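Local coordinates for protein glutathione S-transferase domain (PDB 4MF5) that binds glutathione and probably transfers it to electrophilic substrates, at residues Ala28-Pro36 with Asp78-Leu87. Sequence-based numbering, arbitrary orientation.
Sequences AFPITKKWP and DQLTPEFMSL. With GSH (glutathione), chain D.
Ile31 and Trp35, one turn apart, carry the apolar side of this contact between two short helices. Ile31 CB presses on Glu83 O at 3.3 Å; CG1, anti to the backbone N (chi1 -167°), carries CD1 on to touch both Leu87 CD2 at 3.7 Å and Phe84 CD1 at 3.8 Å. The Trp35 indole meets 78-87 with its six-membered rim: CZ3 approaches Phe84 CB at 4.0 Å, while Asp78 CB lies in plane at the CZ2 edge. Lys34 CG lies over one indole face, 3.6 Å above the plane and toward its rim.

Lys34 and three waters supply the polar links. From Lys34 CB, packed on Glu83 CB, the aliphatic chain runs past Thr81 and bends at its last torsion; NZ forms a long salt bridge of 3.7 Å with Asp78 OD1, and two waters, each accepting from NZ and donating to OD1, bridge the pair as well. Asp78 is held more firmly from outside the pair, OD1 by Thr76 OG1 and OD2 by the Arg73 amide. Another water connects Ile31 N to Ser86 OG, which in turn donates to Glu83 O.

Thr81 OG1 N-caps helix 82-85 by accepting from Phe84 N (168°). Two residues before it, Gln79 points away from 28-36 and its NE2 donates to glutathione O32 at 3.0 Å. Within the thioredoxin-like domain, Ile31, Trp35 and Leu87 rest on Tyr46 of strand 43-47, and Ile31 and Leu87 also on Ile97 of strand 95-98.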
loop_
_atom_site.group_PDB
_atom_site.type_symbol
_atom_site.label_atom_id
_atom_site.label_comp_id
_atom_site.label_asym_id
_atom_site.label_seq_id
_atom_site.Cartn_x
_atom_site.Cartn_y
_atom_site.Cartn_z
ATOM N N ALA A 28 -28.316 2.609 7.455
ATOM C CA ALA A 28 -27.381 2.607 8.591
ATOM C C ALA A 28 -26.067 3.341 8.274
ATOM O O ALA A 28 -25.328 3.709 9.186
ATOM C CB ALA A 28 -27.079 1.181 9.027
ATOM N N PHE A 29 -25.774 3.532 6.991
ATOM C CA PHE A 29 -24.545 4.182 6.573
ATOM C C PHE A 29 -24.838 5.632 6.206
ATOM O O PHE A 29 -25.545 5.896 5.248
ATOM C CB PHE A 29 -23.958 3.428 5.394
ATOM C CG PHE A 29 -23.529 2.040 5.751
ATOM C CD1 PHE A 29 -22.261 1.792 6.234
ATOM C CD2 PHE A 29 -24.407 0.990 5.616
ATOM C CE1 PHE A 29 -21.877 0.511 6.589
ATOM C CE2 PHE A 29 -24.029 -0.298 5.959
ATOM C CZ PHE A 29 -22.771 -0.526 6.463
ATOM N N PRO A 30 -24.297 6.579 6.976
ATOM C CA PRO A 30 -24.657 7.976 6.737
ATOM C C PRO A 30 -24.315 8.494 5.342
ATOM O O PRO A 30 -24.900 9.490 4.897
ATOM C CB PRO A 30 -23.879 8.723 7.828
ATOM C CG PRO A 30 -23.793 7.741 8.955
ATOM C CD PRO A 30 -23.570 6.418 8.249
ATOM N N ILE A 31 -23.363 7.867 4.657
ATOM C CA ILE A 31 -23.037 8.312 3.307
ATOM C C ILE A 31 -24.251 8.293 2.376
ATOM O O ILE A 31 -24.343 9.078 1.442
ATOM C CB ILE A 31 -21.861 7.516 2.720
ATOM C CG1 ILE A 31 -21.334 8.193 1.453
ATOM C CG2 ILE A 31 -22.217 6.075 2.431
ATOM C CD1 ILE A 31 -19.994 7.657 0.983
ATOM N N THR A 32 -25.190 7.398 2.651
ATOM C CA THR A 32 -26.360 7.235 1.789
ATOM C C THR A 32 -27.317 8.426 1.878
ATOM O O THR A 32 -28.195 8.559 1.040
ATOM C CB THR A 32 -27.118 5.922 2.085
ATOM O OG1 THR A 32 -27.652 5.954 3.416
ATOM C CG2 THR A 32 -26.221 4.702 1.859
ATOM N N LYS A 33 -27.137 9.311 2.875
ATOM C CA LYS A 33 -27.910 10.545 2.900
ATOM C C LYS A 33 -27.505 11.442 1.736
ATOM O O LYS A 33 -28.339 12.162 1.187
ATOM C CB LYS A 33 -27.718 11.299 4.225
ATOM C CG LYS A 33 -28.284 10.571 5.417
ATOM C CD LYS A 33 -29.810 10.551 5.349
ATOM C CE LYS A 33 -30.452 9.875 6.559
ATOM N NZ LYS A 33 -31.005 8.531 6.231
ATOM N N LYS A 34 -26.224 11.442 1.386
ATOM C CA LYS A 34 -25.713 12.276 0.309
ATOM C C LYS A 34 -25.818 11.605 -1.067
ATOM O O LYS A 34 -26.119 12.247 -2.064
ATOM C CB LYS A 34 -24.271 12.690 0.594
ATOM C CG LYS A 34 -23.693 13.622 -0.445
ATOM C CD LYS A 34 -22.476 14.365 0.085
ATOM C CE LYS A 34 -21.845 15.297 -0.926
ATOM N NZ LYS A 34 -22.729 16.446 -1.182
ATOM N N TRP A 35 -25.585 10.303 -1.118
ATOM C CA TRP A 35 -25.680 9.521 -2.342
ATOM C C TRP A 35 -26.622 8.347 -2.082
ATOM O O TRP A 35 -26.186 7.228 -1.808
ATOM C CB TRP A 35 -24.310 9.031 -2.821
ATOM C CG TRP A 35 -23.380 10.132 -3.232
ATOM C CD1 TRP A 35 -23.326 10.747 -4.440
ATOM C CD2 TRP A 35 -22.337 10.700 -2.449
ATOM N NE1 TRP A 35 -22.329 11.684 -4.455
ATOM C CE2 TRP A 35 -21.692 11.662 -3.245
ATOM C CE3 TRP A 35 -21.863 10.468 -1.162
ATOM C CZ2 TRP A 35 -20.622 12.418 -2.780
ATOM C CZ3 TRP A 35 -20.811 11.205 -0.706
ATOM C CH2 TRP A 35 -20.195 12.169 -1.516
ATOM N N PRO A 36 -27.944 8.586 -2.158
ATOM C CA PRO A 36 -28.893 7.502 -1.900
ATOM C C PRO A 36 -28.765 6.374 -2.918
ATOM O O PRO A 36 -28.424 6.597 -4.076
ATOM C CB PRO A 36 -30.265 8.177 -2.041
ATOM C CG PRO A 36 -30.027 9.604 -1.963
ATOM C CD PRO A 36 -28.621 9.870 -2.383
ATOM N N ASP A 78 -16.941 17.274 -2.131
ATOM C CA ASP A 78 -17.802 16.222 -1.622
ATOM C C ASP A 78 -17.058 15.248 -0.708
ATOM O O ASP A 78 -17.645 14.679 0.213
ATOM C CB ASP A 78 -18.369 15.398 -2.767
ATOM C CG ASP A 78 -19.404 16.107 -3.593
ATOM O OD1 ASP A 78 -19.761 17.268 -3.314
ATOM O OD2 ASP A 78 -19.896 15.451 -4.549
ATOM N N GLN A 79 -15.779 15.022 -1.002
ATOM C CA GLN A 79 -14.978 14.056 -0.259
ATOM C C GLN A 79 -14.662 14.549 1.163
ATOM O O GLN A 79 -14.224 13.758 1.997
ATOM C CB GLN A 79 -13.694 13.738 -1.043
ATOM C CG GLN A 79 -12.559 14.753 -0.979
ATOM C CD GLN A 79 -12.756 16.018 -1.796
ATOM O OE1 GLN A 79 -13.807 16.274 -2.410
ATOM N NE2 GLN A 79 -11.719 16.826 -1.810
ATOM N N LEU A 80 -14.917 15.835 1.436
ATOM C CA LEU A 80 -14.675 16.438 2.746
ATOM C C LEU A 80 -15.946 16.526 3.588
ATOM O O LEU A 80 -15.905 16.980 4.720
ATOM C CB LEU A 80 -14.065 17.846 2.596
ATOM C CG LEU A 80 -12.702 17.858 1.908
ATOM C CD1 LEU A 80 -12.216 19.288 1.667
ATOM C CD2 LEU A 80 -11.713 17.092 2.750
ATOM N N THR A 81 -17.082 16.103 3.040
ATOM C CA THR A 81 -18.330 16.115 3.802
ATOM C C THR A 81 -18.340 15.083 4.920
ATOM O O THR A 81 -17.712 14.026 4.804
ATOM C CB THR A 81 -19.587 15.874 2.932
ATOM O OG1 THR A 81 -19.505 14.601 2.280
ATOM C CG2 THR A 81 -19.757 16.948 1.875
ATOM N N PRO A 82 -19.103 15.356 5.990
ATOM C CA PRO A 82 -19.251 14.320 7.020
ATOM C C PRO A 82 -19.841 13.024 6.465
ATOM O O PRO A 82 -19.495 11.934 6.916
ATOM C CB PRO A 82 -20.179 14.967 8.036
ATOM C CG PRO A 82 -19.988 16.422 7.823
ATOM C CD PRO A 82 -19.784 16.612 6.362
ATOM N N GLU A 83 -20.718 13.148 5.479
ATOM C CA GLU A 83 -21.338 11.981 4.854
ATOM C C GLU A 83 -20.287 11.097 4.180
ATOM O O GLU A 83 -20.241 9.899 4.420
ATOM C CB GLU A 83 -22.419 12.408 3.867
ATOM C CG GLU A 83 -23.652 13.003 4.534
ATOM C CD GLU A 83 -23.490 14.427 5.025
ATOM O OE1 GLU A 83 -22.510 15.118 4.669
ATOM O OE2 GLU A 83 -24.391 14.871 5.755
ATOM N N PHE A 84 -19.426 11.671 3.343
ATOM C CA PHE A 84 -18.384 10.867 2.743
ATOM C C PHE A 84 -17.421 10.321 3.799
ATOM O O PHE A 84 -17.036 9.148 3.768
ATOM C CB PHE A 84 -17.625 11.628 1.638
ATOM C CG PHE A 84 -16.646 10.743 0.936
ATOM C CD1 PHE A 84 -17.078 9.883 -0.055
ATOM C CD2 PHE A 84 -15.311 10.698 1.314
ATOM C CE1 PHE A 84 -16.203 9.011 -0.645
ATOM C CE2 PHE A 84 -14.443 9.819 0.712
ATOM C CZ PHE A 84 -14.896 8.962 -0.261
ATOM N N MET A 85 -17.022 11.196 4.726
ATOM C CA MET A 85 -16.034 10.840 5.719
ATOM C C MET A 85 -16.524 9.789 6.701
ATOM O O MET A 85 -15.710 9.090 7.305
ATOM C CB MET A 85 -15.477 12.085 6.409
ATOM C CG MET A 85 -14.614 12.893 5.447
ATOM S SD MET A 85 -13.843 14.359 6.134
ATOM C CE MET A 85 -12.739 13.654 7.342
ATOM N N SER A 86 -17.842 9.626 6.815
ATOM C CA SER A 86 -18.398 8.559 7.651
ATOM C C SER A 86 -18.059 7.184 7.099
ATOM O O SER A 86 -18.033 6.201 7.839
ATOM C CB SER A 86 -19.911 8.700 7.803
ATOM O OG SER A 86 -20.619 8.376 6.627
ATOM N N LEU A 87 -17.811 7.101 5.797
ATOM C CA LEU A 87 -17.378 5.862 5.157
ATOM C C LEU A 87 -15.850 5.803 5.057
ATOM O O LEU A 87 -15.237 4.790 5.402
ATOM C CB LEU A 87 -18.004 5.720 3.774
ATOM C CG LEU A 87 -17.634 4.460 3.003
ATOM C CD1 LEU A 87 -17.971 3.196 3.796
ATOM C CD2 LEU A 87 -18.300 4.436 1.648
HETATM C CG1 GSH D . -6.953 7.750 -3.074
HETATM C CD1 GSH D . -7.445 8.729 -4.084
HETATM O OE1 GSH D . -7.485 8.510 -5.305
HETATM N N2 GSH D . -7.861 9.854 -3.571
HETATM C CA2 GSH D . -7.543 11.171 -4.070
HETATM C C2 GSH D . -8.623 12.004 -3.488
HETATM O O2 GSH D . -9.746 11.461 -3.186
HETATM C CB2 GSH D . -7.528 11.507 -5.537
HETATM S SG2 GSH D . -7.944 10.152 -6.617
HETATM N N3 GSH D . -8.332 13.271 -3.285
HETATM C CA3 GSH D . -9.227 14.109 -2.525
HETATM C C3 GSH D . -8.427 15.054 -1.661
HETATM O O31 GSH D . -7.183 15.030 -1.769
HETATM O O32 GSH D . -9.006 15.829 -0.869
HETATM O O HOH W 1 -21.327 5.865 5.685
HETATM O O HOH W 2 -20.729 18.540 -1.095
HETATM O O HOH W 3 -22.244 18.335 -3.473
#